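Local coordinates for protein thermophilic dibenzothiophene desulfurization enzyme C (Paenibacillus sp. A11-2, PDB 5XDC) that probably catalyses the FMNH2- and O2-dependent oxidation of dibenzothiophene to its 5-oxide and then to the 5,5-dioxide, as a flavin monooxygenase of the DszC family, at residues Gly125-Asn131 with Lys156-Ser162; Asn97-Val101 with Leu168-Ala172. One frame throughout, in Å; residues are numbered along the deposited sequence.

Contact 1: Gly125-Asn131 with Lys156-Ser162; sequences GNASSEN and KAFCSGS. With IND (indole), chain J.
Ser128 OG donates a 2.8 Å hydrogen bond to Phe158 O and accepts one from Glu130 N at 3.1 Å, forming an ST turn; its chi1 is t and a cis peptide precedes it. The backbones join where Asn126 N donates to Ser160 O at 3.1 Å. Asn126 OD1 takes Ser129 N at 2.9 Å in an Asx motif, while Asn126 ND2 reaches Ser129 OG at 3.0 Å. Water 1 lies 2.6 Å from Asn126 OD1, 2.8 Å from Phe158 O and 3.1 Å from Ser160 N; water 2 bridges Glu130 O (3.1 Å) and Ala157 O (2.9 Å). Lys156 NZ, bound mainly to Phe171 O, adds a weak 3.3 Å bond to Asn131 OD1.

Segment 125-131 leaves strand 124-127; 156-162 is mainly loop after strand 155-156, with left-handed Phe158 (phi/psi 53/63) turning the chain. They run antiparallel, Gly125 facing Gly161 and Ala127 facing Cys159 (CA atoms 4.7 and 4.4 Å apart). Cys159-Ser162 form a type II turn with Gly161 at positive phi. In this acyl-CoA dehydrogenase-like fold the segments form part of the active-site wall: Asn126, Ser128, Ser129 and Ser160 bind FMN, absent from this chain, and Glu130, Phe158 and Ser160 line the indole pocket. Glu130 OE1 and Phe158 CD1 each lie 3.5 Å from indole C4, and Ser160 OG 3.6 Å from C3. Glu130 OE2 is hydrogen-bonded to Tyr93.

Gly125 CA sits 3.4 Å from Gly161 O, where a side chain would clash. Apolar contacts follow: Ala127 CB meets Cys159 SG at 3.6 Å and Ser128 CB Lys156 CG at 3.4 Å.

Contact 2: Asn97-Val101 with Leu168-Ala172; sequences NFAYV and LLVFA
Helix 97-101, a piece of helix 85-104 with regular alpha-helical torsions, crosses the extended strand 168-172 with 9.6 Å between the short axes and 65° between their N-to-C directions. This is helix-on-sheet packing at the junction of the N-terminal helical domain and the middle beta domain of the acyl-CoA dehydrogenase fold. The closest CA atoms are those of Asn97 and Leu169, 6.5 Å apart. From the strand, the alternate residues Leu169 and Phe171 point toward the helix, and Tyr100 points back at them; no hydrogen bond links the segments.

Leu169 (chi1 t, chi2 p) packs against Asn97, Tyr100 and Val101 of one helical turn: its CD2 lies 3.7 Å from Tyr100 CB and 3.8 Å from Asn97 OD1, and its CD1 is 4.5 Å from Val101 CG2. The amide of Asn97 is turned to the FMN-site residue Asn126, whose ND2 its OD1 accepts. Tyr100 (chi1 t) also stacks on Phe104 and meets Trp247 edge-to-face, extending the aromatic cluster. With Phe171 in the m rotamer, its edge meets the Tyr100 face in a T-shaped pair, centroids 5.0 Å apart and planes at 80°, Phe171 CE2 lying 3.5 Å from both Tyr100 CZ and Tyr100 OH.

Overall arrangement
After three earlier helices the chain reaches helix 85-104, which supplies residues 97-101, then passes through helix 107-119 into strand 124-127 and the loop after it. Contact 1 closes a loop of 24 residues when 156-162 returns to 125-131; contact 2 closes a wider one soon afterwards, at strand 167-174, so contact 1 is nested within it. Their centres are 9 Å apart. Strands 124-127 and 167-174 are parallel neighbours in one sheet, with probable hydrogen bonds from Ala127 N to Leu169 O and from Leu169 N to Gly125 O, both 2.8 Å. Together the contacts connect the helical N-terminal part, the middle-domain sheet and the indole- and flavin-binding segments.

Contact 1: Gly125-Asn131 with Lys156-Ser162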
loop_
_atom_site.group_PDB
_atom_site.type_symbol
_atom_site.label_atom_id
_atom_site.label_comp_id
_atom_site.label_asym_id
_atom_site.label_seq_id
_atom_site.Cartn_x
_atom_site.Cartn_y
_atom_site.Cartn_z
ATOM N N GLY B 125 -10.385 12.862 35.269
ATOM C CA GLY B 125 -9.652 11.651 34.972
ATOM C C GLY B 125 -10.566 10.435 34.887
ATOM O O GLY B 125 -11.758 10.487 35.219
ATOM N N ASN B 126 -9.983 9.318 34.434
ATOM C CA ASN B 126 -10.747 8.146 34.037
ATOM C C ASN B 126 -10.224 6.919 34.771
ATOM O O ASN B 126 -9.012 6.674 34.780
ATOM C CB ASN B 126 -10.644 7.969 32.516
ATOM C CG ASN B 126 -11.517 6.881 32.000
ATOM O OD1 ASN B 126 -11.068 5.749 31.822
ATOM N ND2 ASN B 126 -12.781 7.206 31.741
ATOM N N ALA B 127 -11.129 6.151 35.383
ATOM C CA ALA B 127 -10.750 4.924 36.089
ATOM C C ALA B 127 -11.898 3.936 36.220
ATOM O O ALA B 127 -12.401 3.733 37.316
ATOM C CB ALA B 127 -10.223 5.265 37.455
ATOM N N SER B 128 -12.320 3.286 35.146
ATOM C CA SER B 128 -11.776 3.411 33.810
ATOM C C SER B 128 -12.870 2.935 32.872
ATOM O O SER B 128 -13.576 1.979 33.193
ATOM C CB SER B 128 -10.518 2.560 33.629
ATOM O OG SER B 128 -10.214 2.401 32.251
ATOM N N SER B 129 -13.031 3.589 31.724
ATOM C CA SER B 129 -14.010 3.140 30.743
ATOM C C SER B 129 -13.384 2.258 29.679
ATOM O O SER B 129 -14.040 1.945 28.678
ATOM C CB SER B 129 -14.717 4.337 30.098
ATOM O OG SER B 129 -13.823 5.321 29.648
ATOM N N GLU B 130 -12.142 1.832 29.892
ATOM C CA GLU B 130 -11.379 1.021 28.944
ATOM C C GLU B 130 -11.079 -0.322 29.596
ATOM O O GLU B 130 -9.975 -0.559 30.089
ATOM C CB GLU B 130 -10.113 1.772 28.542
ATOM C CG GLU B 130 -10.464 2.966 27.687
ATOM C CD GLU B 130 -9.355 3.966 27.510
ATOM O OE1 GLU B 130 -8.218 3.746 27.992
ATOM O OE2 GLU B 130 -9.631 4.992 26.864
ATOM N N ASN B 131 -12.076 -1.206 29.595
ATOM C CA ASN B 131 -11.950 -2.491 30.275
ATOM C C ASN B 131 -11.416 -3.593 29.363
ATOM O O ASN B 131 -10.465 -4.294 29.726
ATOM C CB ASN B 131 -13.303 -2.903 30.862
ATOM C CG ASN B 131 -13.540 -2.317 32.242
ATOM O OD1 ASN B 131 -13.172 -2.921 33.255
ATOM N ND2 ASN B 131 -14.146 -1.131 32.293
ATOM N N LYS B 156 -7.915 -1.221 38.921
ATOM C CA LYS B 156 -8.339 -0.908 37.562
ATOM C C LYS B 156 -7.108 -0.561 36.732
ATOM O O LYS B 156 -6.313 0.284 37.138
ATOM C CB LYS B 156 -9.308 0.281 37.593
ATOM C CG LYS B 156 -10.133 0.486 36.344
ATOM C CD LYS B 156 -11.179 -0.600 36.198
ATOM C CE LYS B 156 -12.594 -0.039 36.249
ATOM N NZ LYS B 156 -13.596 -1.113 36.018
ATOM N N ALA B 157 -6.951 -1.196 35.577
ATOM C CA ALA B 157 -5.862 -0.842 34.677
ATOM C C ALA B 157 -6.300 0.214 33.656
ATOM O O ALA B 157 -7.493 0.453 33.439
ATOM C CB ALA B 157 -5.345 -2.079 33.945
ATOM N N PHE B 158 -5.304 0.852 33.043
ATOM C CA PHE B 158 -5.501 1.835 31.977
ATOM C C PHE B 158 -6.472 2.926 32.414
ATOM O O PHE B 158 -7.541 3.127 31.833
ATOM C CB PHE B 158 -5.973 1.165 30.685
ATOM C CG PHE B 158 -4.858 0.494 29.923
ATOM C CD1 PHE B 158 -4.069 1.219 29.041
ATOM C CD2 PHE B 158 -4.593 -0.852 30.104
ATOM C CE1 PHE B 158 -3.038 0.600 28.338
ATOM C CE2 PHE B 158 -3.566 -1.474 29.410
ATOM C CZ PHE B 158 -2.788 -0.746 28.527
ATOM N N CYS B 159 -6.046 3.650 33.442
ATOM C CA CYS B 159 -6.817 4.746 34.018
ATOM C C CYS B 159 -6.252 6.084 33.535
ATOM O O CYS B 159 -5.596 6.829 34.263
ATOM C CB CYS B 159 -6.789 4.641 35.538
ATOM S SG CYS B 159 -7.537 3.176 36.172
ATOM N N SER B 160 -6.531 6.391 32.270
ATOM C CA SER B 160 -5.931 7.563 31.648
ATOM C C SER B 160 -6.217 8.836 32.434
ATOM O O SER B 160 -7.342 9.079 32.877
ATOM C CB SER B 160 -6.447 7.716 30.217
ATOM O OG SER B 160 -6.191 6.539 29.476
ATOM N N GLY B 161 -5.192 9.661 32.592
ATOM C CA GLY B 161 -5.350 10.925 33.271
ATOM C C GLY B 161 -5.719 10.792 34.729
ATOM O O GLY B 161 -6.304 11.716 35.301
ATOM N N SER B 162 -5.356 9.678 35.360
ATOM C CA SER B 162 -5.785 9.436 36.728
ATOM C C SER B 162 -4.961 10.191 37.761
ATOM O O SER B 162 -5.372 10.258 38.920
ATOM C CB SER B 162 -5.745 7.929 37.038
ATOM O OG SER B 162 -4.474 7.372 36.779
HETATM N N1 IND J . -2.162 5.102 25.988
HETATM C C2 IND J . -2.707 5.839 26.951
HETATM C C3 IND J . -3.807 5.230 27.180
HETATM C C4 IND J . -5.167 3.268 26.452
HETATM C C5 IND J . -5.126 2.208 25.543
HETATM C C6 IND J . -4.023 2.047 24.678
HETATM C C7 IND J . -2.963 2.948 24.726
HETATM C C8 IND J . -2.993 3.996 25.625
HETATM C C9 IND J . -4.123 4.158 26.499
HETATM O O HOH W 1 -8.861 5.209 30.568
HETATM O O HOH W 2 -9.764 -1.281 33.047
HETATM O O HOH W 3 -12.541 -3.791 36.154
#

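Contact 2: Asn97-Val101 with Leu168-Ala172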
loop_
_atom_site.group_PDB
_atom_site.type_symbol
_atom_site.label_atom_id
_atom_site.label_comp_id
_atom_site.label_asym_id
_atom_site.label_seq_id
_atom_site.Cartn_x
_atom_site.Cartn_y
_atom_site.Cartn_z
ATOM N N ASN B 97 -14.706 12.054 29.361
ATOM C CA ASN B 97 -15.253 11.901 30.703
ATOM C C ASN B 97 -16.421 12.853 30.919
ATOM O O ASN B 97 -17.475 12.455 31.433
ATOM C CB ASN B 97 -14.165 12.152 31.746
ATOM C CG ASN B 97 -12.995 11.166 31.639
ATOM O OD1 ASN B 97 -13.169 10.030 31.211
ATOM N ND2 ASN B 97 -11.814 11.607 32.033
ATOM N N PHE B 98 -16.257 14.100 30.495
ATOM C CA PHE B 98 -17.329 15.078 30.605
ATOM C C PHE B 98 -18.562 14.635 29.832
ATOM O O PHE B 98 -19.687 14.751 30.324
ATOM C CB PHE B 98 -16.853 16.432 30.099
ATOM C CG PHE B 98 -17.931 17.459 30.128
ATOM C CD1 PHE B 98 -18.171 18.173 31.285
ATOM C CD2 PHE B 98 -18.754 17.655 29.035
ATOM C CE1 PHE B 98 -19.189 19.100 31.342
ATOM C CE2 PHE B 98 -19.791 18.595 29.099
ATOM C CZ PHE B 98 -19.992 19.304 30.249
ATOM N N ALA B 99 -18.373 14.128 28.614
ATOM C CA ALA B 99 -19.510 13.666 27.831
ATOM C C ALA B 99 -20.284 12.584 28.561
ATOM O O ALA B 99 -21.519 12.589 28.559
ATOM C CB ALA B 99 -19.042 13.162 26.468
ATOM N N TYR B 100 -19.584 11.630 29.182
ATOM C CA TYR B 100 -20.278 10.588 29.923
ATOM C C TYR B 100 -21.112 11.198 31.042
ATOM O O TYR B 100 -22.282 10.846 31.226
ATOM C CB TYR B 100 -19.278 9.571 30.487
ATOM C CG TYR B 100 -19.966 8.328 30.966
ATOM C CD1 TYR B 100 -20.578 8.276 32.225
ATOM C CD2 TYR B 100 -20.069 7.210 30.150
ATOM C CE1 TYR B 100 -21.238 7.142 32.643
ATOM C CE2 TYR B 100 -20.720 6.075 30.562
ATOM C CZ TYR B 100 -21.323 6.043 31.810
ATOM O OH TYR B 100 -21.981 4.917 32.218
ATOM N N VAL B 101 -20.521 12.117 31.796
ATOM C CA VAL B 101 -21.254 12.770 32.876
ATOM C C VAL B 101 -22.480 13.482 32.324
ATOM O O VAL B 101 -23.589 13.355 32.860
ATOM C CB VAL B 101 -20.336 13.741 33.632
ATOM C CG1 VAL B 101 -21.160 14.595 34.617
ATOM C CG2 VAL B 101 -19.236 12.989 34.373
ATOM N N LEU B 168 -12.509 11.637 39.359
ATOM C CA LEU B 168 -12.362 10.427 38.564
ATOM C C LEU B 168 -13.731 9.902 38.157
ATOM O O LEU B 168 -14.624 9.740 38.999
ATOM C CB LEU B 168 -11.624 9.330 39.339
ATOM C CG LEU B 168 -10.195 9.639 39.749
ATOM C CD1 LEU B 168 -9.652 8.543 40.665
ATOM C CD2 LEU B 168 -9.329 9.774 38.520
ATOM N N LEU B 169 -13.884 9.607 36.873
ATOM C CA LEU B 169 -15.015 8.844 36.382
ATOM C C LEU B 169 -14.716 7.364 36.581
ATOM O O LEU B 169 -13.819 6.814 35.932
ATOM C CB LEU B 169 -15.259 9.181 34.912
ATOM C CG LEU B 169 -16.400 8.447 34.224
ATOM C CD1 LEU B 169 -17.758 8.779 34.886
ATOM C CD2 LEU B 169 -16.427 8.771 32.720
ATOM N N VAL B 170 -15.462 6.712 37.467
ATOM C CA VAL B 170 -15.150 5.356 37.917
ATOM C C VAL B 170 -16.252 4.416 37.452
ATOM O O VAL B 170 -17.433 4.786 37.429
ATOM C CB VAL B 170 -14.980 5.308 39.454
ATOM C CG1 VAL B 170 -14.749 3.898 39.923
ATOM C CG2 VAL B 170 -13.834 6.193 39.897
ATOM N N PHE B 171 -15.858 3.200 37.063
ATOM C CA PHE B 171 -16.774 2.147 36.651
ATOM C C PHE B 171 -16.523 0.893 37.471
ATOM O O PHE B 171 -15.370 0.536 37.728
ATOM C CB PHE B 171 -16.602 1.822 35.173
ATOM C CG PHE B 171 -17.018 2.935 34.259
ATOM C CD1 PHE B 171 -16.152 3.967 33.968
ATOM C CD2 PHE B 171 -18.267 2.935 33.679
ATOM C CE1 PHE B 171 -16.536 4.996 33.125
ATOM C CE2 PHE B 171 -18.648 3.972 32.835
ATOM C CZ PHE B 171 -17.775 4.986 32.558
ATOM N N ALA B 172 -17.604 0.215 37.854
ATOM C CA ALA B 172 -17.511 -1.024 38.619
ATOM C C ALA B 172 -18.716 -1.891 38.297
ATOM O O ALA B 172 -19.709 -1.423 37.735
ATOM C CB ALA B 172 -17.432 -0.753 40.125
#